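Local coordinates for uncharacterized protein BF1531 (Bacteroides fragilis, PDB 3SLR) that is of unknown function but binds magnesium in its phosphatase domain and may hydrolyse ester bonds, at residues A[91-96]-A[145-150]; A[85-90]-A[189-194]. All blocks are in the same frame, centred on the assembly; numbering follows the deposited sequence.

Contact 1: A[91-96]-A[145-150]; sequences EKHSLV and SSFTYQ
At the N-terminal end of helix 147-164, in the FkbH-type N-terminal domain, a probable relative of SGNH hydrolases, H93 from the C-terminal part of helix 86-94 meets S145 and F147, showing how one imidazole can join two helices by both its edge and its face. The edge carries the polar part. NE2 of H93 donates to the backbone O of S145 over 2.8 Å, and the bond is nearly straight, with an N-H...O angle of 174°. The acceptor lies in the imidazole plane, and NE2 in turn lies in the carbonyl plane of S145, not far from the line of its C=O bond. Since this bond calls for a proton on NE2, a neutral H93 would probably be the NE2-H tautomer.

The face carries the apolar part. CB of F147 sits 4.0 Å from the centroid of the H93 ring, over its face, a CH-pi contact, while CD1 of F147 comes within 3.7 Å of CG of H93. The two rings form an edge-to-face (T-shaped) pair, the phenyl edge turned to the imidazole face, with planes at 66°. CB of H93 already points at the other helix, and with CG anti to the backbone N (chi1 170°) the ring carries on that way.

In the five-stranded parallel alpha/beta domain, these two helices follow strands 79-83 and 122-126, which are neighbours in the sheet, and L104 of helix 104-118 packs against both H93 and F147. The helix start that receives H93 is itself capped: S146 is the N-cap residue, and its OG accepts from N of Y149 at 3.1 Å. The same hydroxyl has the backbone O of A140 as its main further partner, with that of V143 at most an alternative, while Q150 N closes the first backbone turn onto S146 O at 3.1 Å.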
# COMPACT_ATOMS: atom_id res chain seq x y z
N GLU A 91 4.19 -14.73 22.18
CA GLU A 91 4.21 -15.97 22.95
C GLU A 91 5.63 -16.50 23.12
O GLU A 91 6.03 -16.89 24.22
CB GLU A 91 3.32 -17.03 22.32
CG GLU A 91 3.47 -18.37 23.04
CD GLU A 91 2.39 -19.38 22.69
OE1 GLU A 91 2.07 -19.51 21.50
OE2 GLU A 91 1.89 -20.04 23.61
N LYS A 92 6.41 -16.50 22.04
CA LYS A 92 7.80 -16.95 22.10
C LYS A 92 8.59 -16.20 23.17
O LYS A 92 9.29 -16.79 23.99
CB LYS A 92 8.45 -16.80 20.72
CG LYS A 92 9.88 -17.29 20.61
CD LYS A 92 10.35 -17.21 19.15
CE LYS A 92 11.71 -17.85 18.96
NZ LYS A 92 12.69 -17.28 19.91
N HIS A 93 8.45 -14.88 23.14
CA HIS A 93 9.10 -14.00 24.11
C HIS A 93 8.68 -14.31 25.55
O HIS A 93 9.51 -14.32 26.45
CB HIS A 93 8.80 -12.54 23.72
CG HIS A 93 9.21 -11.52 24.75
ND1 HIS A 93 8.38 -11.12 25.77
CD2 HIS A 93 10.35 -10.80 24.89
CE1 HIS A 93 8.99 -10.21 26.50
NE2 HIS A 93 10.19 -9.99 25.98
N SER A 94 7.40 -14.57 25.76
CA SER A 94 6.86 -14.71 27.12
C SER A 94 7.39 -15.95 27.84
O SER A 94 7.42 -15.99 29.07
CB SER A 94 5.33 -14.78 27.08
OG SER A 94 4.92 -16.08 26.66
N LEU A 95 7.81 -16.96 27.08
CA LEU A 95 8.20 -18.25 27.65
C LEU A 95 9.67 -18.37 28.03
O LEU A 95 10.09 -19.37 28.62
CB LEU A 95 7.82 -19.39 26.68
CG LEU A 95 6.32 -19.52 26.42
CD1 LEU A 95 6.01 -20.49 25.29
CD2 LEU A 95 5.60 -19.93 27.70
N VAL A 96 10.47 -17.36 27.72
CA VAL A 96 11.91 -17.43 27.99
C VAL A 96 12.36 -16.40 29.03
O VAL A 96 11.66 -15.41 29.28
CB VAL A 96 12.73 -17.34 26.70
CG1 VAL A 96 12.39 -18.49 25.77
CG2 VAL A 96 12.50 -15.99 26.00
N SER A 145 14.93 -5.95 27.47
CA SER A 145 14.36 -7.28 27.30
C SER A 145 12.84 -7.24 27.10
O SER A 145 12.22 -8.28 26.90
CB SER A 145 14.69 -8.16 28.51
OG SER A 145 14.11 -7.60 29.68
N SER A 146 12.24 -6.05 27.18
CA SER A 146 10.78 -5.94 27.05
C SER A 146 10.34 -6.25 25.63
O SER A 146 11.13 -6.10 24.68
CB SER A 146 10.27 -4.55 27.45
OG SER A 146 10.56 -3.58 26.47
N PHE A 147 9.10 -6.70 25.46
CA PHE A 147 8.61 -7.02 24.12
C PHE A 147 8.53 -5.76 23.27
O PHE A 147 8.85 -5.80 22.09
CB PHE A 147 7.24 -7.71 24.16
CG PHE A 147 6.80 -8.26 22.81
CD1 PHE A 147 7.40 -9.40 22.29
CD2 PHE A 147 5.81 -7.64 22.07
CE1 PHE A 147 7.00 -9.92 21.06
CE2 PHE A 147 5.41 -8.14 20.84
CZ PHE A 147 6.00 -9.29 20.33
N THR A 148 8.11 -4.66 23.87
CA THR A 148 8.02 -3.39 23.14
C THR A 148 9.37 -2.93 22.60
O THR A 148 9.47 -2.53 21.44
CB THR A 148 7.37 -2.31 24.01
OG1 THR A 148 5.95 -2.53 24.04
CG2 THR A 148 7.64 -0.93 23.45
N TYR A 149 10.41 -3.01 23.43
CA TYR A 149 11.75 -2.67 22.94
C TYR A 149 12.23 -3.61 21.83
O TYR A 149 12.68 -3.15 20.78
CB TYR A 149 12.78 -2.60 24.07
CG TYR A 149 14.10 -2.09 23.56
CD1 TYR A 149 14.33 -0.72 23.44
CD2 TYR A 149 15.09 -2.96 23.14
CE1 TYR A 149 15.54 -0.24 22.94
CE2 TYR A 149 16.31 -2.49 22.66
CZ TYR A 149 16.53 -1.13 22.56
OH TYR A 149 17.73 -0.64 22.07
N GLN A 150 12.13 -4.92 22.05
CA GLN A 150 12.59 -5.89 21.07
C GLN A 150 11.86 -5.74 19.73
O GLN A 150 12.48 -5.85 18.67
CB GLN A 150 12.46 -7.31 21.61
CG GLN A 150 13.48 -7.59 22.71
CD GLN A 150 14.90 -7.55 22.18
OE1 GLN A 150 15.20 -8.14 21.13
NE2 GLN A 150 15.78 -6.84 22.88

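Contact 2: A[85-90]-A[189-194]; sequences STHKLL and SVYVNT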
# COMPACT_ATOMS: atom_id res chain seq x y z
N SER A 85 3.81 -13.72 12.70
CA SER A 85 2.89 -12.80 13.38
C SER A 85 3.48 -12.23 14.65
O SER A 85 4.25 -12.90 15.36
CB SER A 85 1.58 -13.51 13.70
OG SER A 85 1.79 -14.55 14.65
N THR A 86 3.10 -11.01 14.97
CA THR A 86 3.49 -10.44 16.26
C THR A 86 2.95 -11.32 17.39
O THR A 86 3.62 -11.53 18.40
CB THR A 86 2.95 -9.02 16.44
OG1 THR A 86 3.41 -8.21 15.36
CG2 THR A 86 3.42 -8.42 17.77
N HIS A 87 1.74 -11.82 17.21
CA HIS A 87 1.08 -12.61 18.23
C HIS A 87 1.89 -13.83 18.66
O HIS A 87 2.00 -14.13 19.86
CB HIS A 87 -0.32 -13.04 17.75
CG HIS A 87 -1.23 -13.46 18.85
ND1 HIS A 87 -2.18 -12.61 19.39
CD2 HIS A 87 -1.31 -14.61 19.56
CE1 HIS A 87 -2.82 -13.23 20.37
NE2 HIS A 87 -2.32 -14.45 20.48
N LYS A 88 2.44 -14.54 17.69
CA LYS A 88 3.21 -15.75 17.99
C LYS A 88 4.59 -15.41 18.54
O LYS A 88 5.13 -16.15 19.38
CB LYS A 88 3.30 -16.66 16.75
CG LYS A 88 1.94 -17.24 16.32
CD LYS A 88 1.38 -18.20 17.38
CE LYS A 88 -0.05 -18.63 17.02
NZ LYS A 88 -0.57 -19.68 17.97
N LEU A 89 5.15 -14.29 18.10
CA LEU A 89 6.44 -13.83 18.61
C LEU A 89 6.28 -13.40 20.08
O LEU A 89 7.18 -13.62 20.89
CB LEU A 89 6.99 -12.67 17.77
CG LEU A 89 8.40 -12.16 18.14
CD1 LEU A 89 9.45 -13.22 17.81
CD2 LEU A 89 8.72 -10.86 17.43
N LEU A 90 5.14 -12.79 20.39
CA LEU A 90 4.80 -12.41 21.76
C LEU A 90 4.79 -13.64 22.66
O LEU A 90 5.34 -13.62 23.76
CB LEU A 90 3.42 -11.74 21.78
CG LEU A 90 2.96 -11.10 23.09
CD1 LEU A 90 3.78 -9.87 23.36
CD2 LEU A 90 1.47 -10.73 22.99
N SER A 189 -12.16 -14.00 18.75
CA SER A 189 -13.03 -15.16 18.80
C SER A 189 -12.69 -16.15 17.68
O SER A 189 -12.64 -17.36 17.89
CB SER A 189 -14.49 -14.72 18.70
OG SER A 189 -15.36 -15.81 18.96
N VAL A 190 -12.47 -15.62 16.48
CA VAL A 190 -12.07 -16.44 15.35
C VAL A 190 -10.70 -17.06 15.59
O VAL A 190 -10.51 -18.26 15.36
CB VAL A 190 -12.05 -15.61 14.05
CG1 VAL A 190 -11.33 -16.36 12.95
CG2 VAL A 190 -13.47 -15.26 13.63
N TYR A 191 -9.74 -16.26 16.06
CA TYR A 191 -8.39 -16.78 16.31
C TYR A 191 -8.40 -17.92 17.33
O TYR A 191 -7.73 -18.94 17.15
CB TYR A 191 -7.45 -15.66 16.79
CG TYR A 191 -6.18 -16.20 17.40
CD1 TYR A 191 -5.18 -16.74 16.61
CD2 TYR A 191 -5.99 -16.17 18.78
CE1 TYR A 191 -4.01 -17.24 17.17
CE2 TYR A 191 -4.83 -16.68 19.36
CZ TYR A 191 -3.84 -17.21 18.54
OH TYR A 191 -2.69 -17.70 19.11
N VAL A 192 -9.16 -17.76 18.40
CA VAL A 192 -9.23 -18.79 19.42
C VAL A 192 -9.67 -20.13 18.81
O VAL A 192 -9.12 -21.19 19.12
CB VAL A 192 -10.15 -18.34 20.58
CG1 VAL A 192 -10.56 -19.52 21.44
CG2 VAL A 192 -9.45 -17.27 21.41
N ASN A 193 -10.63 -20.06 17.89
CA ASN A 193 -11.23 -21.28 17.36
C ASN A 193 -10.64 -21.79 16.04
O ASN A 193 -10.94 -22.92 15.62
CB ASN A 193 -12.74 -21.08 17.22
CG ASN A 193 -13.41 -20.86 18.56
OD1 ASN A 193 -14.12 -19.88 18.75
ND2 ASN A 193 -13.17 -21.78 19.49
N THR A 194 -9.81 -20.99 15.39
CA THR A 194 -9.33 -21.35 14.06
C THR A 194 -7.85 -21.09 13.81
O THR A 194 -7.31 -21.55 12.80
CB THR A 194 -10.11 -20.62 12.96
OG1 THR A 194 -9.76 -19.22 12.98
CG2 THR A 194 -11.61 -20.78 13.16
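The phenol ring of Y191 has NZ of K88 at its edge, close to the ring plane, while the imidazole of H87 approaches obliquely. The H87 and Y191 planes are inclined at 57° with centroids 4.6 Å apart; a further ring, that of F186, also meets the imidazole. Here two helices of the alpha/beta domain, 86-94 and 188-194, are bridged at the surface by the side chains of H87, K88 and Y191, their closest CA atoms, those of H87 and Y191, being 10.5 Å apart.

Y191 spans most of that gap, its CG anti to the backbone N (chi1 165°). Its CE2 comes 3.5 Å from NE2 of H87, and its OH lies 3.4 Å from CD2 of the same ring. K88, the next residue along the helix, bends at chi2 (-66°) and then runs extended, bringing its ammonium to the phenol oxygen. That ammonium also forms a salt bridge with E195, the residue after T194, so one lysine grips two neighbouring points. NZ of K88 donates to OH of Y191 over 3.1 Å.

Followed from the N terminus, the chain leaves strand 79-83 and enters helix 86-94, which supplies most of the first segment of both contacts: its start serves contact 2 and its C-terminal part contact 1. Contact 1 closes first, after 48 intervening residues that include strand 122-126, when the chain reaches the beginning of helix 147-164. Contact 2 closes later, at helix 188-194, after strand 168-171, so the shorter loop lies wholly within the longer one. The centres are about 16 Å apart, yet the two sites touch: CD2 of F147 packs 3.3 Å from CD1 of L90. Shared by both contacts, helix 86-94 ties together helices 147-164 and 188-194 within one domain.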